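Local coordinates for protein probable fumarate reductase Ifc3 (Shewanella frigidimarina, PDB 1QO8) that reduces fumarate to succinate in vitro, essentially in one direction, using FAD and four covalently bound hemes c, and may serve an alternative electron route to ferric iron, at residues I369-T374 against Y490-A495; A359-G364 against T374-G379; A380-K385 against D402-Q407. One frame throughout, in Å; residues are numbered along the deposited sequence.

Interaction 1 (I369-T374 against Y490-A495); sequences ILISET and YAVKVA. With HEM (protoporphyrin IX containing Fe), chain C.
I371 meets V492 and V494 with branched aliphatic groups alone, and the flat groups lie around this contact. On one side, I369 places CG1 and CD1 above the porphyrin plane, over the outer part of pyrrole ring D. Its CD1 comes 3.6 Å from CBD, the second carbon of the propionate on that ring, while CG2 lies alongside the same propionate chain. I369 also packs on H83, an axial ligand of heme c #4. Farther along the strand, the ring of Y490 stacks with that of Y421 and meets F416; K493, between the two valines, points away from the loop and makes a cation-pi contact with F411.

I371 does the touching with the tip of its longer branch. CG1 stands beside the backbone N (chi1 -68°), which carries CD1 to the strand, 4.1 Å from V492 CG1. Its 3.3 Å approach to V494 CG1 is shorter than normal, and with chi2 at 106° the exact place of CD1 is doubtful. The side chain passes V492 in the opposite sense and runs aslant to V494. Beyond it, S372 OG accepts from T374 N (3.2 Å, 158°), a capping bond at the start of helix 374-377. S372 and E373 are probably ligands of fumarate by analogy with relatives, and E373 forms a salt bridge with R397, the probable proton donor.

The contact of I371 with the valines is buried and apolar and gives no directional bond; the loop's course is set instead by polar bonds such as that of T362 OG1 to I371 O.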
loop_
_atom_site.group_PDB
_atom_site.type_symbol
_atom_site.label_atom_id
_atom_site.label_comp_id
_atom_site.label_asym_id
_atom_site.label_seq_id
_atom_site.Cartn_x
_atom_site.Cartn_y
_atom_site.Cartn_z
ATOM N N ILE A 369 -22.322 -7.712 14.289
ATOM C CA ILE A 369 -21.730 -7.603 15.630
ATOM C C ILE A 369 -20.808 -8.829 15.804
ATOM O O ILE A 369 -21.120 -9.858 15.188
ATOM C CB ILE A 369 -23.017 -7.713 16.487
ATOM C CG1 ILE A 369 -23.592 -6.301 16.673
ATOM C CG2 ILE A 369 -22.847 -8.504 17.775
ATOM C CD1 ILE A 369 -24.956 -6.335 17.322
ATOM N N LEU A 370 -19.769 -8.764 16.557
ATOM C CA LEU A 370 -18.820 -9.783 16.901
ATOM C C LEU A 370 -19.558 -10.989 17.568
ATOM O O LEU A 370 -20.341 -10.737 18.504
ATOM C CB LEU A 370 -17.747 -9.269 17.851
ATOM C CG LEU A 370 -16.746 -8.157 17.501
ATOM C CD1 LEU A 370 -15.353 -8.403 18.120
ATOM C CD2 LEU A 370 -16.486 -7.889 16.037
ATOM N N ILE A 371 -19.546 -12.159 16.989
ATOM C CA ILE A 371 -19.911 -13.372 17.802
ATOM C C ILE A 371 -18.630 -13.845 18.449
ATOM O O ILE A 371 -17.654 -14.201 17.806
ATOM C CB ILE A 371 -20.663 -14.387 16.961
ATOM C CG1 ILE A 371 -22.033 -13.761 16.609
ATOM C CG2 ILE A 371 -20.971 -15.659 17.795
ATOM C CD1 ILE A 371 -22.025 -13.345 15.173
ATOM N N SER A 372 -18.546 -13.673 19.760
ATOM C CA SER A 372 -17.454 -14.061 20.566
ATOM C C SER A 372 -17.029 -15.542 20.338
ATOM O O SER A 372 -17.834 -16.462 20.183
ATOM C CB SER A 372 -17.871 -13.957 22.061
ATOM O OG SER A 372 -16.695 -14.327 22.765
ATOM N N GLU A 373 -15.743 -15.747 20.315
ATOM C CA GLU A 373 -15.136 -17.114 20.197
ATOM C C GLU A 373 -15.527 -17.966 21.379
ATOM O O GLU A 373 -15.704 -19.184 21.206
ATOM C CB GLU A 373 -13.642 -16.937 19.971
ATOM C CG GLU A 373 -12.896 -16.568 21.250
ATOM C CD GLU A 373 -11.457 -16.202 20.900
ATOM O OE1 GLU A 373 -11.115 -16.210 19.680
ATOM O OE2 GLU A 373 -10.629 -15.907 21.759
ATOM N N THR A 374 -15.948 -17.390 22.518
ATOM C CA THR A 374 -16.429 -18.140 23.661
ATOM C C THR A 374 -17.754 -18.835 23.365
ATOM O O THR A 374 -18.069 -19.806 24.119
ATOM C CB THR A 374 -16.532 -17.320 24.945
ATOM O OG1 THR A 374 -17.669 -16.461 24.935
ATOM C CG2 THR A 374 -15.302 -16.466 25.210
ATOM N N TYR A 490 -30.668 -23.651 17.781
ATOM C CA TYR A 490 -30.409 -22.274 17.416
ATOM C C TYR A 490 -29.292 -22.162 16.381
ATOM O O TYR A 490 -28.411 -23.021 16.414
ATOM C CB TYR A 490 -29.882 -21.519 18.644
ATOM C CG TYR A 490 -30.959 -21.350 19.699
ATOM C CD1 TYR A 490 -31.866 -20.304 19.703
ATOM C CD2 TYR A 490 -31.049 -22.331 20.703
ATOM C CE1 TYR A 490 -32.845 -20.223 20.699
ATOM C CE2 TYR A 490 -31.989 -22.258 21.707
ATOM C CZ TYR A 490 -32.871 -21.187 21.688
ATOM O OH TYR A 490 -33.808 -21.132 22.690
ATOM N N ALA A 491 -29.323 -21.070 15.595
ATOM C CA ALA A 491 -28.151 -20.758 14.761
ATOM C C ALA A 491 -27.943 -19.240 14.564
ATOM O O ALA A 491 -28.927 -18.495 14.431
ATOM C CB ALA A 491 -28.335 -21.358 13.383
ATOM N N VAL A 492 -26.667 -18.847 14.424
ATOM C CA VAL A 492 -26.353 -17.490 14.082
ATOM C C VAL A 492 -25.476 -17.483 12.787
ATOM O O VAL A 492 -24.523 -18.281 12.742
ATOM C CB VAL A 492 -25.335 -16.705 14.889
ATOM C CG1 VAL A 492 -25.707 -15.219 14.925
ATOM C CG2 VAL A 492 -24.840 -17.354 16.135
ATOM N N LYS A 493 -25.797 -16.578 11.866
ATOM C CA LYS A 493 -25.010 -16.566 10.624
ATOM C C LYS A 493 -23.772 -15.704 10.728
ATOM O O LYS A 493 -23.872 -14.587 11.237
ATOM C CB LYS A 493 -25.924 -16.114 9.484
ATOM C CG LYS A 493 -25.298 -16.223 8.083
ATOM C CD LYS A 493 -26.474 -15.787 7.162
ATOM C CE LYS A 493 -26.340 -16.098 5.723
ATOM N NZ LYS A 493 -27.588 -15.553 4.996
ATOM N N VAL A 494 -22.554 -16.246 10.480
ATOM C CA VAL A 494 -21.323 -15.449 10.677
ATOM C C VAL A 494 -20.352 -15.520 9.535
ATOM O O VAL A 494 -20.470 -16.341 8.645
ATOM C CB VAL A 494 -20.571 -15.903 11.933
ATOM C CG1 VAL A 494 -21.532 -15.889 13.127
ATOM C CG2 VAL A 494 -20.032 -17.354 11.738
ATOM N N ALA A 495 -19.375 -14.638 9.473
ATOM C CA ALA A 495 -18.321 -14.561 8.505
ATOM C C ALA A 495 -17.235 -13.694 9.095
ATOM O O ALA A 495 -17.428 -12.878 9.998
ATOM C CB ALA A 495 -18.898 -14.040 7.184
HETATM C CHA HEM C . -25.596 -3.328 20.781
HETATM C CHB HEM C . -30.030 -1.613 19.798
HETATM C CHC HEM C . -27.929 1.127 16.419
HETATM C CHD HEM C . -23.868 -1.512 16.674
HETATM C C1A HEM C . -26.940 -3.093 20.895
HETATM C C2A HEM C . -27.870 -3.518 21.929
HETATM C C3A HEM C . -29.076 -3.039 21.661
HETATM C C4A HEM C . -28.964 -2.300 20.399
HETATM C CMA HEM C . -30.429 -3.210 22.393
HETATM C CAA HEM C . -27.472 -4.456 23.114
HETATM C CBA HEM C . -27.129 -3.698 24.411
HETATM C CGA HEM C . -25.807 -2.984 24.251
HETATM O O1A HEM C . -25.879 -1.714 24.350
HETATM O O2A HEM C . -24.751 -3.658 24.036
HETATM C C1B HEM C . -29.798 -0.572 18.907
HETATM C C2B HEM C . -30.747 0.468 18.534
HETATM C C3B HEM C . -30.142 1.227 17.640
HETATM C C4B HEM C . -28.824 0.713 17.375
HETATM C CMB HEM C . -32.116 0.571 19.186
HETATM C CAB HEM C . -30.597 2.591 16.964
HETATM C CBB HEM C . -31.506 3.375 17.552
HETATM C C1C HEM C . -26.690 0.621 16.105
HETATM C C2C HEM C . -25.743 1.111 15.111
HETATM C C3C HEM C . -24.624 0.400 15.223
HETATM C C4C HEM C . -24.811 -0.560 16.284
HETATM C CMC HEM C . -26.123 2.240 14.147
HETATM C CAC HEM C . -23.245 0.502 14.475
HETATM C CBC HEM C . -22.721 1.665 14.101
HETATM C C1D HEM C . -23.968 -2.213 17.848
HETATM C C2D HEM C . -22.889 -3.043 18.422
HETATM C C3D HEM C . -23.366 -3.528 19.556
HETATM C C4D HEM C . -24.722 -3.055 19.748
HETATM C CMD HEM C . -21.516 -3.240 17.747
HETATM C CAD HEM C . -22.654 -4.493 20.571
HETATM C CBD HEM C . -23.175 -5.904 20.460
HETATM C CGD HEM C . -22.627 -6.977 21.436
HETATM O O1D HEM C . -21.412 -7.004 21.708
HETATM O O2D HEM C . -23.419 -7.808 21.925
HETATM N NA HEM C . -27.652 -2.286 20.011
HETATM N NB HEM C . -28.650 -0.414 18.159
HETATM N NC HEM C . -26.080 -0.397 16.807
HETATM N ND HEM C . -25.062 -2.244 18.665
HETATM FE FE HEM C . -26.838 -1.265 18.458
#

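Interaction 2 (A359-G364 against T374-G379); sequences AHPTVG and TVRGVG
Just before P361 and T362, the two residues that touch R376, comes H360, probably a succinate ligand as in related enzymes. Its ring carries P361 CD on one face, 3.4 Å above the plane and displaced toward the rim. H360 NE2, weakly bonded to I371 O, stays 6.2 Å from R376 NH2, so these nitrogens are not in contact.

P361 is where the chain turns a corner. Its CG approaches R376 NH2 at 4.4 Å, and the same ring packs on R397, the probable proton donor. The corner separates two short runs of strand 357-364 that pair with strand 489-505: H360 bonds through its backbone to G497, and V363 to A495. The antiparallel ladder thus continues past the turn while P361 and T362 face helix 374-377, which carries R376.

T362 comes at R376 from the opposite direction. Its CG2 lies obliquely to the guanidinium, 4.2 Å from both NE and NH2 of R376. The hydroxyl, placed between the backbone N and the carbonyl carbon (chi1 54°), is bonded to I371 O and also accepts from a water at 3.0 Å from OG1. That water in turn takes the N-H of R376 NE at 2.7 Å, sitting in the guanidinium plane at its edge, so a single molecule bridges the two buried side chains. A bend at chi3 (-84°) turns the guanidinium out of the line of its chain, and NH1 donates to E393 O. Beyond the C-terminal end of helix 374-377, G379 adopts positive phi in a Schellman motif, its N bonded to R376 O at 2.9 Å.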
loop_
_atom_site.group_PDB
_atom_site.type_symbol
_atom_site.label_atom_id
_atom_site.label_comp_id
_atom_site.label_asym_id
_atom_site.label_seq_id
_atom_site.Cartn_x
_atom_site.Cartn_y
_atom_site.Cartn_z
ATOM N N ALA A 359 -8.714 -8.452 11.174
ATOM C CA ALA A 359 -10.093 -8.946 11.036
ATOM C C ALA A 359 -10.556 -9.728 12.255
ATOM O O ALA A 359 -9.732 -10.267 12.953
ATOM C CB ALA A 359 -10.142 -9.953 9.881
ATOM N N HIS A 360 -11.818 -10.125 12.259
ATOM C CA HIS A 360 -12.340 -10.940 13.364
ATOM C C HIS A 360 -12.976 -12.120 12.674
ATOM O O HIS A 360 -13.680 -11.980 11.702
ATOM C CB HIS A 360 -13.291 -10.100 14.231
ATOM C CG HIS A 360 -13.904 -10.920 15.323
ATOM N ND1 HIS A 360 -13.576 -10.804 16.646
ATOM C CD2 HIS A 360 -14.870 -11.875 15.268
ATOM C CE1 HIS A 360 -14.274 -11.670 17.370
ATOM N NE2 HIS A 360 -15.090 -12.259 16.548
ATOM N N PRO A 361 -12.724 -13.339 13.148
ATOM C CA PRO A 361 -13.272 -14.516 12.566
ATOM C C PRO A 361 -14.730 -14.720 12.416
ATOM O O PRO A 361 -15.158 -15.410 11.487
ATOM C CB PRO A 361 -12.597 -15.695 13.316
ATOM C CG PRO A 361 -12.034 -15.075 14.518
ATOM C CD PRO A 361 -11.907 -13.562 14.391
ATOM N N THR A 362 -15.661 -14.410 13.300
ATOM C CA THR A 362 -17.047 -14.727 13.208
ATOM C C THR A 362 -17.843 -13.472 13.633
ATOM O O THR A 362 -18.122 -13.175 14.826
ATOM C CB THR A 362 -17.344 -15.903 14.238
ATOM O OG1 THR A 362 -16.879 -15.453 15.505
ATOM C CG2 THR A 362 -16.620 -17.174 13.817
ATOM N N VAL A 363 -17.986 -12.547 12.662
ATOM C CA VAL A 363 -18.881 -11.365 12.804
ATOM C C VAL A 363 -20.248 -11.735 12.279
ATOM O O VAL A 363 -20.305 -12.438 11.247
ATOM C CB VAL A 363 -18.317 -10.194 11.903
ATOM C CG1 VAL A 363 -19.141 -8.957 11.947
ATOM C CG2 VAL A 363 -16.926 -9.824 12.468
ATOM N N GLY A 364 -21.345 -11.235 12.885
ATOM C CA GLY A 364 -22.634 -11.632 12.304
ATOM C C GLY A 364 -22.789 -11.231 10.871
ATOM O O GLY A 364 -22.343 -10.146 10.503
ATOM N N THR A 374 -15.948 -17.390 22.518
ATOM C CA THR A 374 -16.429 -18.140 23.661
ATOM C C THR A 374 -17.754 -18.835 23.365
ATOM O O THR A 374 -18.069 -19.806 24.119
ATOM C CB THR A 374 -16.532 -17.320 24.945
ATOM O OG1 THR A 374 -17.669 -16.461 24.935
ATOM C CG2 THR A 374 -15.302 -16.466 25.210
ATOM N N VAL A 375 -18.495 -18.484 22.307
ATOM C CA VAL A 375 -19.643 -19.261 21.897
ATOM C C VAL A 375 -19.214 -20.692 21.500
ATOM O O VAL A 375 -19.883 -21.637 21.963
ATOM C CB VAL A 375 -20.577 -18.675 20.845
ATOM C CG1 VAL A 375 -21.834 -19.507 20.610
ATOM C CG2 VAL A 375 -21.046 -17.259 21.305
ATOM N N ARG A 376 -18.186 -20.847 20.687
ATOM C CA ARG A 376 -17.559 -22.113 20.369
ATOM C C ARG A 376 -16.838 -22.679 21.614
ATOM O O ARG A 376 -17.082 -23.838 21.955
ATOM C CB ARG A 376 -16.632 -21.970 19.155
ATOM C CG ARG A 376 -17.376 -21.531 17.887
ATOM C CD ARG A 376 -16.354 -21.239 16.773
ATOM N NE ARG A 376 -15.819 -19.864 16.893
ATOM C CZ ARG A 376 -14.565 -19.518 16.833
ATOM N NH1 ARG A 376 -13.681 -20.521 16.730
ATOM N NH2 ARG A 376 -13.981 -18.355 16.806
ATOM N N GLY A 377 -16.170 -21.902 22.431
ATOM C CA GLY A 377 -15.432 -22.363 23.623
ATOM C C GLY A 377 -16.338 -23.136 24.578
ATOM O O GLY A 377 -16.039 -24.214 25.125
ATOM N N VAL A 378 -17.614 -22.734 24.664
ATOM C CA VAL A 378 -18.515 -23.250 25.665
ATOM C C VAL A 378 -19.392 -24.279 25.024
ATOM O O VAL A 378 -20.297 -24.869 25.654
ATOM C CB VAL A 378 -19.245 -22.131 26.476
ATOM C CG1 VAL A 378 -20.169 -22.721 27.550
ATOM C CG2 VAL A 378 -18.371 -21.111 27.181
ATOM N N GLY A 379 -19.189 -24.650 23.724
ATOM C CA GLY A 379 -19.859 -25.799 23.185
ATOM C C GLY A 379 -20.385 -25.813 21.777
ATOM O O GLY A 379 -20.855 -26.830 21.290
HETATM O O HOH W 1 -17.254 -17.641 17.482
#

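Interaction 3 (A380-K385 against D402-Q407); sequences AVMVNK and DAILKQ
M382 and N384 reach from strand 381-383 and its exit to I404 and Q407, a case of alpha/beta packing in which the end of helix 397-405 lies against a strand of the mixed sheet. This part of the chain probably corresponds to the mobile clamp domain known from flavocytochromes c3.

Extended through chi1 and chi2, M382 carries SD to the end of I404, whose CD1 lies 4.0 Å from it; the bend at chi3 turns only CE. The two side chains cross at about a right angle. I404 also packs on P496 of strand 489-505, so it touches two strands of the sheet.

The polar half depends on how two amide side chains are turned. N384 holds CG between its backbone N and carbonyl carbon (chi1 68°), with OD1 taking the N-H of N388 and ND2 left to face the helix. Q407 folds at chi2 (-56°), bringing its amide back to the last turn of the helix, where NE2 donates to A403 O at 3.1 Å. Both ends of the Q407 amide are therefore engaged, which fixes its rotation. K406, nearby, packs on H282 of the second subunit.

The amide planes of N384 and Q407 are nearly coplanar, and N384 ND2 donates to Q407 OE1 at 3.1 Å and 168°, the nitrogen lying in the plane of the Q407 carbonyl.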
loop_
_atom_site.group_PDB
_atom_site.type_symbol
_atom_site.label_atom_id
_atom_site.label_comp_id
_atom_site.label_asym_id
_atom_site.label_seq_id
_atom_site.Cartn_x
_atom_site.Cartn_y
_atom_site.Cartn_z
ATOM N N ALA A 380 -20.534 -24.575 21.161
ATOM C CA ALA A 380 -21.318 -24.570 19.939
ATOM C C ALA A 380 -20.486 -25.264 18.839
ATOM O O ALA A 380 -19.294 -25.298 18.892
ATOM C CB ALA A 380 -21.607 -23.136 19.514
ATOM N N VAL A 381 -21.189 -25.690 17.835
ATOM C CA VAL A 381 -20.747 -26.281 16.619
ATOM C C VAL A 381 -20.785 -25.227 15.469
ATOM O O VAL A 381 -21.641 -24.360 15.538
ATOM C CB VAL A 381 -21.735 -27.415 16.290
ATOM C CG1 VAL A 381 -21.551 -28.079 14.930
ATOM C CG2 VAL A 381 -21.611 -28.493 17.388
ATOM N N MET A 382 -19.892 -25.404 14.480
ATOM C CA MET A 382 -19.875 -24.545 13.305
ATOM C C MET A 382 -20.018 -25.401 12.060
ATOM O O MET A 382 -19.264 -26.347 11.889
ATOM C CB MET A 382 -18.594 -23.692 13.264
ATOM C CG MET A 382 -18.669 -22.597 12.161
ATOM S SD MET A 382 -17.285 -21.442 12.336
ATOM C CE MET A 382 -15.863 -22.512 12.240
ATOM N N VAL A 383 -20.991 -24.992 11.261
ATOM C CA VAL A 383 -21.461 -25.731 10.104
ATOM C C VAL A 383 -21.542 -24.788 8.876
ATOM O O VAL A 383 -21.713 -23.555 9.028
ATOM C CB VAL A 383 -22.776 -26.265 10.655
ATOM C CG1 VAL A 383 -24.062 -25.858 10.038
ATOM C CG2 VAL A 383 -22.694 -27.734 11.064
ATOM N N ASN A 384 -21.342 -25.348 7.698
ATOM C CA ASN A 384 -21.364 -24.475 6.498
ATOM C C ASN A 384 -22.799 -24.303 6.037
ATOM O O ASN A 384 -23.715 -24.769 6.756
ATOM C CB ASN A 384 -20.438 -25.029 5.434
ATOM C CG ASN A 384 -20.915 -26.339 4.847
ATOM O OD1 ASN A 384 -22.043 -26.849 5.060
ATOM N ND2 ASN A 384 -19.956 -26.839 4.070
ATOM N N LYS A 385 -23.040 -23.618 4.922
ATOM C CA LYS A 385 -24.418 -23.417 4.439
ATOM C C LYS A 385 -25.240 -24.668 4.203
ATOM O O LYS A 385 -26.490 -24.650 4.177
ATOM C CB LYS A 385 -24.282 -22.635 3.097
ATOM C CG LYS A 385 -25.179 -23.049 1.962
ATOM C CD LYS A 385 -24.929 -22.357 0.632
ATOM C CE LYS A 385 -25.889 -22.935 -0.418
ATOM N NZ LYS A 385 -25.334 -24.273 -0.884
ATOM N N ASP A 402 -9.954 -18.310 7.584
ATOM C CA ASP A 402 -9.595 -18.860 6.272
ATOM C C ASP A 402 -10.475 -20.051 5.984
ATOM O O ASP A 402 -10.974 -20.043 4.844
ATOM C CB ASP A 402 -8.097 -19.247 6.169
ATOM C CG ASP A 402 -7.819 -19.784 4.753
ATOM O OD1 ASP A 402 -7.873 -18.997 3.781
ATOM O OD2 ASP A 402 -7.619 -21.006 4.574
ATOM N N ALA A 403 -10.832 -20.959 6.910
ATOM C CA ALA A 403 -11.746 -22.031 6.464
ATOM C C ALA A 403 -13.171 -21.554 6.212
ATOM O O ALA A 403 -13.863 -22.066 5.344
ATOM C CB ALA A 403 -11.782 -23.166 7.499
ATOM N N ILE A 404 -13.709 -20.602 6.982
ATOM C CA ILE A 404 -15.006 -20.026 6.619
ATOM C C ILE A 404 -14.955 -19.462 5.177
ATOM O O ILE A 404 -15.861 -19.785 4.414
ATOM C CB ILE A 404 -15.492 -18.972 7.633
ATOM C CG1 ILE A 404 -15.697 -19.543 9.076
ATOM C CG2 ILE A 404 -16.796 -18.466 7.063
ATOM C CD1 ILE A 404 -15.780 -18.507 10.161
ATOM N N LEU A 405 -13.972 -18.674 4.768
ATOM C CA LEU A 405 -13.883 -18.073 3.444
ATOM C C LEU A 405 -13.824 -19.119 2.337
ATOM O O LEU A 405 -14.287 -18.778 1.236
ATOM C CB LEU A 405 -12.675 -17.092 3.305
ATOM C CG LEU A 405 -12.866 -15.929 4.332
ATOM C CD1 LEU A 405 -11.636 -15.052 4.517
ATOM C CD2 LEU A 405 -14.001 -15.023 3.846
ATOM N N LYS A 406 -13.368 -20.343 2.622
ATOM C CA LYS A 406 -13.364 -21.434 1.663
ATOM C C LYS A 406 -14.724 -22.147 1.567
ATOM O O LYS A 406 -14.844 -22.967 0.659
ATOM C CB LYS A 406 -12.382 -22.542 2.007
ATOM C CG LYS A 406 -10.946 -22.093 2.200
ATOM C CD LYS A 406 -10.043 -23.314 2.441
ATOM C CE LYS A 406 -9.203 -23.588 1.236
ATOM N NZ LYS A 406 -7.746 -23.305 1.344
ATOM N N GLN A 407 -15.677 -21.841 2.452
ATOM C CA GLN A 407 -16.968 -22.540 2.326
ATOM C C GLN A 407 -17.854 -21.825 1.295
ATOM O O GLN A 407 -17.687 -20.623 1.111
ATOM C CB GLN A 407 -17.738 -22.590 3.671
ATOM C CG GLN A 407 -16.890 -23.175 4.814
ATOM C CD GLN A 407 -16.386 -24.568 4.439
ATOM O OE1 GLN A 407 -17.172 -25.451 4.146
ATOM N NE2 GLN A 407 -15.079 -24.761 4.410
#

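How the interactions relate
All three contacts are largely buried and gather around one mixed sheet, yet their chemistry changes with position. Interactions 1 and 2, centres about 5 Å apart, share T374 and interleave along the chain; I369 O to G364 N and A495 O to V363 N, both probable hydrogen bonds of 2.7 Å, tie them together. The first is purely apolar and next to a heme; the second combines carbon contacts to an arginine with a water bridge to it. Interaction 3, farthest from the chain's centre and near the second subunit, relies on amides besides packing. It joins interaction 2 through V375 O and A380 N (3.1 Å, a probable hydrogen bond), with I404 CD1 packing on P361 O.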